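Collagen adhesin (Enterococcus faecalis, PDB 2OKM) probably binds collagen through the N2 subdomain seen here, one part of a longer adhesin anchored in the cell wall. Local coordinates at residues A[51-56]-A[105-110]; A[26-31]-A[101-106]. All blocks are in the same frame, centred on the assembly; numbering follows the deposited sequence.

Interaction 1 (A[51-56]-A[105-110]); sequences KESFTF and RYTSTI
The ring of F54 lies flat over the CB of Y106, which stands 3.5 Å from the F54 ring centroid and only 1° off the ring normal, a CH-pi contact over the middle of the face. From this CB the tyrosine ring runs on beside the phenylalanine, pointing the same way, its plane turned by 14°. The two rings are slid so far apart that they barely overlap: F54 CZ covers the rim of one tyrosine face, and F54 CE2 meets Y106 CD2 at 3.5 Å. Y106 CG sits between its backbone N and carbonyl carbon, which carries the tyrosine ring alongside that of F54. One residue earlier, S53 OG accepts the T107 amide in an almost straight bond (2.9 Å between T107 N and S53 OG, 172° at the hydrogen). The side chain of S53, not its backbone, thus meets the strand here, and its OG is also bonded to N50 O. T55 and R105 form an antiparallel hydrogen-bonded pair, with T55 N to R105 O and R105 N to T55 O both at 3.0 Å. On the face of T55 and R105, opposite the rings, T55 OG1 touches R105 CB, and a water links that hydroxyl to R105 NH1, from which it accepts in the guanidinium plane. Within the antiparallel collagen-binding domain, the contact marks where strand 101-110 exchanges one partner for another, strand 55-59 at R105 and the end of strand 47-49 beyond Y106. The aromatic pair points inward, F88 meeting both rings edge-to-face, I80 of strand 78-82 touching F54, and W22 of strand 19-26 lying against Y106.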
loop_
_atom_site.group_PDB
_atom_site.type_symbol
_atom_site.label_atom_id
_atom_site.label_comp_id
_atom_site.label_asym_id
_atom_site.label_seq_id
_atom_site.Cartn_x
_atom_site.Cartn_y
_atom_site.Cartn_z
ATOM N N LYS A 51 0.598 -0.417 13.157
ATOM C CA LYS A 51 -0.443 -1.320 12.667
ATOM C C LYS A 51 -1.880 -0.827 12.729
ATOM O O LYS A 51 -2.748 -1.375 12.051
ATOM C CB LYS A 51 -0.349 -2.666 13.389
ATOM C CG LYS A 51 0.941 -3.405 13.135
ATOM C CD LYS A 51 0.915 -4.762 13.805
ATOM C CE LYS A 51 2.210 -5.509 13.590
ATOM N NZ LYS A 51 2.143 -6.851 14.233
ATOM N N GLU A 52 -2.143 0.195 13.534
ATOM C CA GLU A 52 -3.501 0.721 13.651
ATOM C C GLU A 52 -3.694 2.005 12.847
ATOM O O GLU A 52 -4.730 2.658 12.960
ATOM C CB GLU A 52 -3.828 0.998 15.119
ATOM C CG GLU A 52 -3.639 -0.201 16.039
ATOM C CD GLU A 52 -3.919 0.129 17.494
ATOM O OE1 GLU A 52 -3.253 1.031 18.043
ATOM O OE2 GLU A 52 -4.805 -0.518 18.090
ATOM N N SER A 53 -2.709 2.354 12.025
ATOM C CA SER A 53 -2.769 3.595 11.246
ATOM C C SER A 53 -3.349 3.509 9.837
ATOM O O SER A 53 -3.575 4.539 9.200
ATOM C CB SER A 53 -1.366 4.201 11.140
ATOM O OG SER A 53 -0.534 3.420 10.296
ATOM N N PHE A 54 -3.602 2.305 9.348
ATOM C CA PHE A 54 -4.100 2.143 7.984
ATOM C C PHE A 54 -5.455 2.739 7.628
ATOM O O PHE A 54 -6.426 2.581 8.361
ATOM C CB PHE A 54 -4.142 0.659 7.608
ATOM C CG PHE A 54 -2.790 0.040 7.396
ATOM C CD1 PHE A 54 -1.947 -0.227 8.475
ATOM C CD2 PHE A 54 -2.363 -0.290 6.115
ATOM C CE1 PHE A 54 -0.698 -0.813 8.273
ATOM C CE2 PHE A 54 -1.116 -0.876 5.905
ATOM C CZ PHE A 54 -0.281 -1.138 6.987
ATOM N N THR A 55 -5.508 3.430 6.493
ATOM C CA THR A 55 -6.767 3.964 5.982
ATOM C C THR A 55 -6.754 3.672 4.490
ATOM O O THR A 55 -5.687 3.612 3.864
ATOM C CB THR A 55 -6.962 5.489 6.214
ATOM O OG1 THR A 55 -5.995 6.234 5.471
ATOM C CG2 THR A 55 -6.849 5.821 7.691
ATOM N N PHE A 56 -7.938 3.474 3.928
ATOM C CA PHE A 56 -8.067 3.155 2.516
ATOM C C PHE A 56 -8.924 4.169 1.767
ATOM O O PHE A 56 -10.090 4.381 2.099
ATOM C CB PHE A 56 -8.653 1.747 2.348
ATOM C CG PHE A 56 -7.790 0.657 2.916
ATOM C CD1 PHE A 56 -7.701 0.467 4.292
ATOM C CD2 PHE A 56 -7.052 -0.173 2.073
ATOM C CE1 PHE A 56 -6.887 -0.538 4.822
ATOM C CE2 PHE A 56 -6.237 -1.179 2.592
ATOM C CZ PHE A 56 -6.155 -1.360 3.970
ATOM N N ARG A 105 -2.923 4.449 3.049
ATOM C CA ARG A 105 -2.075 5.316 3.845
ATOM C C ARG A 105 -1.804 4.671 5.195
ATOM O O ARG A 105 -2.709 4.136 5.826
ATOM C CB ARG A 105 -2.756 6.671 4.081
ATOM C CG ARG A 105 -2.882 7.567 2.848
ATOM C CD ARG A 105 -3.587 8.871 3.213
ATOM N NE ARG A 105 -3.556 9.854 2.129
ATOM C CZ ARG A 105 -4.310 9.799 1.035
ATOM N NH1 ARG A 105 -5.176 8.809 0.864
ATOM N NH2 ARG A 105 -4.193 10.738 0.103
ATOM N N TYR A 106 -0.549 4.706 5.624
ATOM C CA TYR A 106 -0.179 4.189 6.932
ATOM C C TYR A 106 1.116 4.856 7.340
ATOM O O TYR A 106 1.839 5.396 6.501
ATOM C CB TYR A 106 -0.036 2.657 6.920
ATOM C CG TYR A 106 1.126 2.114 6.119
ATOM C CD1 TYR A 106 2.385 1.937 6.702
ATOM C CD2 TYR A 106 0.962 1.758 4.779
ATOM C CE1 TYR A 106 3.449 1.416 5.968
ATOM C CE2 TYR A 106 2.018 1.239 4.036
ATOM C CZ TYR A 106 3.257 1.069 4.635
ATOM O OH TYR A 106 4.304 0.558 3.905
ATOM N N THR A 107 1.409 4.832 8.634
ATOM C CA THR A 107 2.628 5.452 9.119
ATOM C C THR A 107 3.490 4.477 9.881
ATOM O O THR A 107 3.049 3.397 10.272
ATOM C CB THR A 107 2.329 6.620 10.075
ATOM O OG1 THR A 107 1.469 6.166 11.127
ATOM C CG2 THR A 107 1.667 7.766 9.331
ATOM N N SER A 108 4.738 4.872 10.068
ATOM C CA SER A 108 5.676 4.093 10.843
ATOM C C SER A 108 6.360 5.100 11.734
ATOM O O SER A 108 6.562 6.249 11.343
ATOM C CB SER A 108 6.689 3.395 9.945
ATOM O OG SER A 108 6.056 2.341 9.249
ATOM N N THR A 109 6.678 4.676 12.948
ATOM C CA THR A 109 7.355 5.541 13.896
ATOM C C THR A 109 8.851 5.421 13.648
ATOM O O THR A 109 9.366 4.319 13.453
ATOM C CB THR A 109 7.047 5.117 15.347
ATOM O OG1 THR A 109 5.645 5.274 15.601
ATOM C CG2 THR A 109 7.840 5.962 16.332
ATOM N N ILE A 110 9.537 6.557 13.639
ATOM C CA ILE A 110 10.975 6.575 13.426
ATOM C C ILE A 110 11.661 6.309 14.761
ATOM O O ILE A 110 11.403 6.997 15.745
ATOM C CB ILE A 110 11.430 7.942 12.881
ATOM C CG1 ILE A 110 10.772 8.199 11.522
ATOM C CG2 ILE A 110 12.946 7.976 12.768
ATOM C CD1 ILE A 110 11.024 9.587 10.956
HETATM O O HOH W 1 -5.950 6.570 2.418
#

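Interaction 2 (A[26-31]-A[101-106])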
loop_
_atom_site.group_PDB
_atom_site.type_symbol
_atom_site.label_atom_id
_atom_site.label_comp_id
_atom_site.label_asym_id
_atom_site.label_seq_id
_atom_site.Cartn_x
_atom_site.Cartn_y
_atom_site.Cartn_z
ATOM N N VAL A 26 -2.587 1.806 -5.566
ATOM C CA VAL A 26 -3.063 0.671 -6.334
ATOM C C VAL A 26 -4.103 0.945 -7.414
ATOM O O VAL A 26 -5.191 1.452 -7.134
ATOM C CB VAL A 26 -3.642 -0.389 -5.367
ATOM C CG1 VAL A 26 -3.976 -1.670 -6.122
ATOM C CG2 VAL A 26 -2.654 -0.649 -4.235
ATOM N N ASN A 27 -3.753 0.596 -8.650
ATOM C CA ASN A 27 -4.651 0.727 -9.791
ATOM C C ASN A 27 -5.289 2.114 -9.921
ATOM O O ASN A 27 -6.502 2.232 -10.083
ATOM C CB ASN A 27 -5.729 -0.361 -9.666
ATOM C CG ASN A 27 -6.522 -0.560 -10.938
ATOM O OD1 ASN A 27 -6.038 -0.297 -12.039
ATOM N ND2 ASN A 27 -7.746 -1.056 -10.792
ATOM N N LEU A 28 -4.470 3.162 -9.866
ATOM C CA LEU A 28 -4.989 4.523 -9.967
ATOM C C LEU A 28 -5.732 4.789 -11.276
ATOM O O LEU A 28 -6.627 5.635 -11.324
ATOM C CB LEU A 28 -3.860 5.547 -9.778
ATOM C CG LEU A 28 -3.527 5.931 -8.327
ATOM C CD1 LEU A 28 -3.254 4.696 -7.497
ATOM C CD2 LEU A 28 -2.331 6.872 -8.311
ATOM N N ASN A 29 -5.377 4.067 -12.335
ATOM C CA ASN A 29 -6.064 4.267 -13.609
ATOM C C ASN A 29 -7.338 3.446 -13.713
ATOM O O ASN A 29 -8.001 3.432 -14.749
ATOM C CB ASN A 29 -5.136 3.967 -14.780
ATOM C CG ASN A 29 -4.104 5.056 -14.981
ATOM O OD1 ASN A 29 -2.961 4.923 -14.567
ATOM N ND2 ASN A 29 -4.519 6.157 -15.603
ATOM N N LYS A 30 -7.673 2.762 -12.627
ATOM C CA LYS A 30 -8.888 1.972 -12.553
ATOM C C LYS A 30 -9.068 0.976 -13.690
ATOM O O LYS A 30 -10.101 0.961 -14.365
ATOM C CB LYS A 30 -10.092 2.914 -12.481
ATOM C CG LYS A 30 -10.051 3.846 -11.265
ATOM C CD LYS A 30 -11.179 4.859 -11.278
ATOM C CE LYS A 30 -10.657 6.280 -11.488
ATOM N NZ LYS A 30 -10.821 7.146 -10.276
ATOM N N SER A 31 -8.065 0.126 -13.884
ATOM C CA SER A 31 -8.115 -0.907 -14.913
ATOM C C SER A 31 -8.890 -2.092 -14.346
ATOM O O SER A 31 -9.129 -2.174 -13.145
ATOM C CB SER A 31 -6.705 -1.378 -15.269
ATOM O OG SER A 31 -5.883 -0.305 -15.697
ATOM N N SER A 101 -9.572 2.107 -7.730
ATOM C CA SER A 101 -8.246 2.454 -7.235
ATOM C C SER A 101 -8.238 2.496 -5.714
ATOM O O SER A 101 -9.257 2.783 -5.084
ATOM C CB SER A 101 -7.803 3.813 -7.785
ATOM O OG SER A 101 -8.640 4.853 -7.318
ATOM N N PHE A 102 -7.080 2.194 -5.135
ATOM C CA PHE A 102 -6.915 2.209 -3.690
ATOM C C PHE A 102 -5.640 2.953 -3.327
ATOM O O PHE A 102 -4.575 2.644 -3.855
ATOM C CB PHE A 102 -6.750 0.788 -3.130
ATOM C CG PHE A 102 -7.886 -0.145 -3.439
ATOM C CD1 PHE A 102 -8.862 -0.413 -2.483
ATOM C CD2 PHE A 102 -7.969 -0.777 -4.679
ATOM C CE1 PHE A 102 -9.907 -1.302 -2.756
ATOM C CE2 PHE A 102 -9.006 -1.663 -4.961
ATOM C CZ PHE A 102 -9.976 -1.926 -3.998
ATOM N N ILE A 103 -5.743 3.944 -2.450
ATOM C CA ILE A 103 -4.540 4.602 -1.967
ATOM C C ILE A 103 -4.539 4.220 -0.495
ATOM O O ILE A 103 -5.421 4.617 0.270
ATOM C CB ILE A 103 -4.569 6.127 -2.129
ATOM C CG1 ILE A 103 -4.471 6.477 -3.617
ATOM C CG2 ILE A 103 -3.390 6.751 -1.371
ATOM C CD1 ILE A 103 -4.552 7.958 -3.915
ATOM N N VAL A 104 -3.566 3.402 -0.116
ATOM C CA VAL A 104 -3.454 2.937 1.256
ATOM C C VAL A 104 -2.461 3.818 1.979
ATOM O O VAL A 104 -1.308 3.931 1.568
ATOM C CB VAL A 104 -2.960 1.471 1.319
ATOM C CG1 VAL A 104 -3.032 0.954 2.751
ATOM C CG2 VAL A 104 -3.802 0.600 0.397
ATOM N N ARG A 105 -2.923 4.449 3.049
ATOM C CA ARG A 105 -2.075 5.316 3.845
ATOM C C ARG A 105 -1.804 4.671 5.195
ATOM O O ARG A 105 -2.709 4.136 5.826
ATOM C CB ARG A 105 -2.756 6.671 4.081
ATOM C CG ARG A 105 -2.882 7.567 2.848
ATOM C CD ARG A 105 -3.587 8.871 3.213
ATOM N NE ARG A 105 -3.556 9.854 2.129
ATOM C CZ ARG A 105 -4.310 9.799 1.035
ATOM N NH1 ARG A 105 -5.176 8.809 0.864
ATOM N NH2 ARG A 105 -4.193 10.738 0.103
ATOM N N TYR A 106 -0.549 4.706 5.624
ATOM C CA TYR A 106 -0.179 4.189 6.932
ATOM C C TYR A 106 1.116 4.856 7.340
ATOM O O TYR A 106 1.839 5.396 6.501
ATOM C CB TYR A 106 -0.036 2.657 6.920
ATOM C CG TYR A 106 1.126 2.114 6.119
ATOM C CD1 TYR A 106 2.385 1.937 6.702
ATOM C CD2 TYR A 106 0.962 1.758 4.779
ATOM C CE1 TYR A 106 3.449 1.416 5.968
ATOM C CE2 TYR A 106 2.018 1.239 4.036
ATOM C CZ TYR A 106 3.257 1.069 4.635
ATOM O OH TYR A 106 4.304 0.558 3.905
HETATM O O HOH W 2 -8.368 6.728 -9.217
#
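With OG between its backbone N and carbonyl carbon (chi1 64°), S101 sends its hydroxyl to a water shared with the turn, while K30, whose CG is anti to its carbonyl carbon (chi1 -60°), lays that CG 4.1 Å from S101 CB. Beyond CG the lysine bends, and its NZ donates to the same water, which in turn donates to L28 O. One water therefore joins a backbone carbonyl, an ammonium group and a hydroxyl across the contact; S101 OG also has a weak bond to V59 O. S101 CB comes within 3.1 Å of N27 O, and S101 CA makes a CA-H...O contact with V26 O. Here strand 19-26 ends against the start of strand 101-110 in the antiparallel sheet of the collagen-binding domain. V26 and F102 form a hydrogen-bonded pair, V26 N to F102 O and F102 N to V26 O both 2.8 Å. On the same face of the sheet, V26 CB packs 4.0 Å from F102 CB. The chain then leaves the strand in a type I beta turn from N27 to K30, closed by K30 N on N27 O. The N27 amide bonds twice to S31, the residue just after the turn: N27 OD1 accepts from S31 N at 2.8 Å, and N27 ND2 donates to S31 O at 2.9 Å, the acceptor lying close to the amide plane. I103, whose side chain leaves the strand opposite that of F102, is approached by L28 CD1 in a looser apolar contact, 4.4 Å from I103 CG1. F7 and Y8 of strand 7-12 touch V26 and L28 in turn, and N29 ties the turn to the N-terminal segment through R2 O and Y4 N.

How the interactions relate
Both contacts use strand 101-110, interaction 2 at its beginning and interaction 1 further on; their centres are 16 Å apart. R105 and Y106 lie in both strand segments, though they make contact only in interaction 1. Along the chain, 26-31 comes first, then 51-56, and both pair antiparallel with the later strand. Interaction 2 joins that strand to the end of strand 19-26, interaction 1 to strand 55-59, so the strand is flanked by partners on both edges within one sheet. V104 connects the contacts directly: V104 CG1 packs 3.6 Å from F54 CD2. Together they tie early parts of the collagen-binding domain to a strand from late in its sequence.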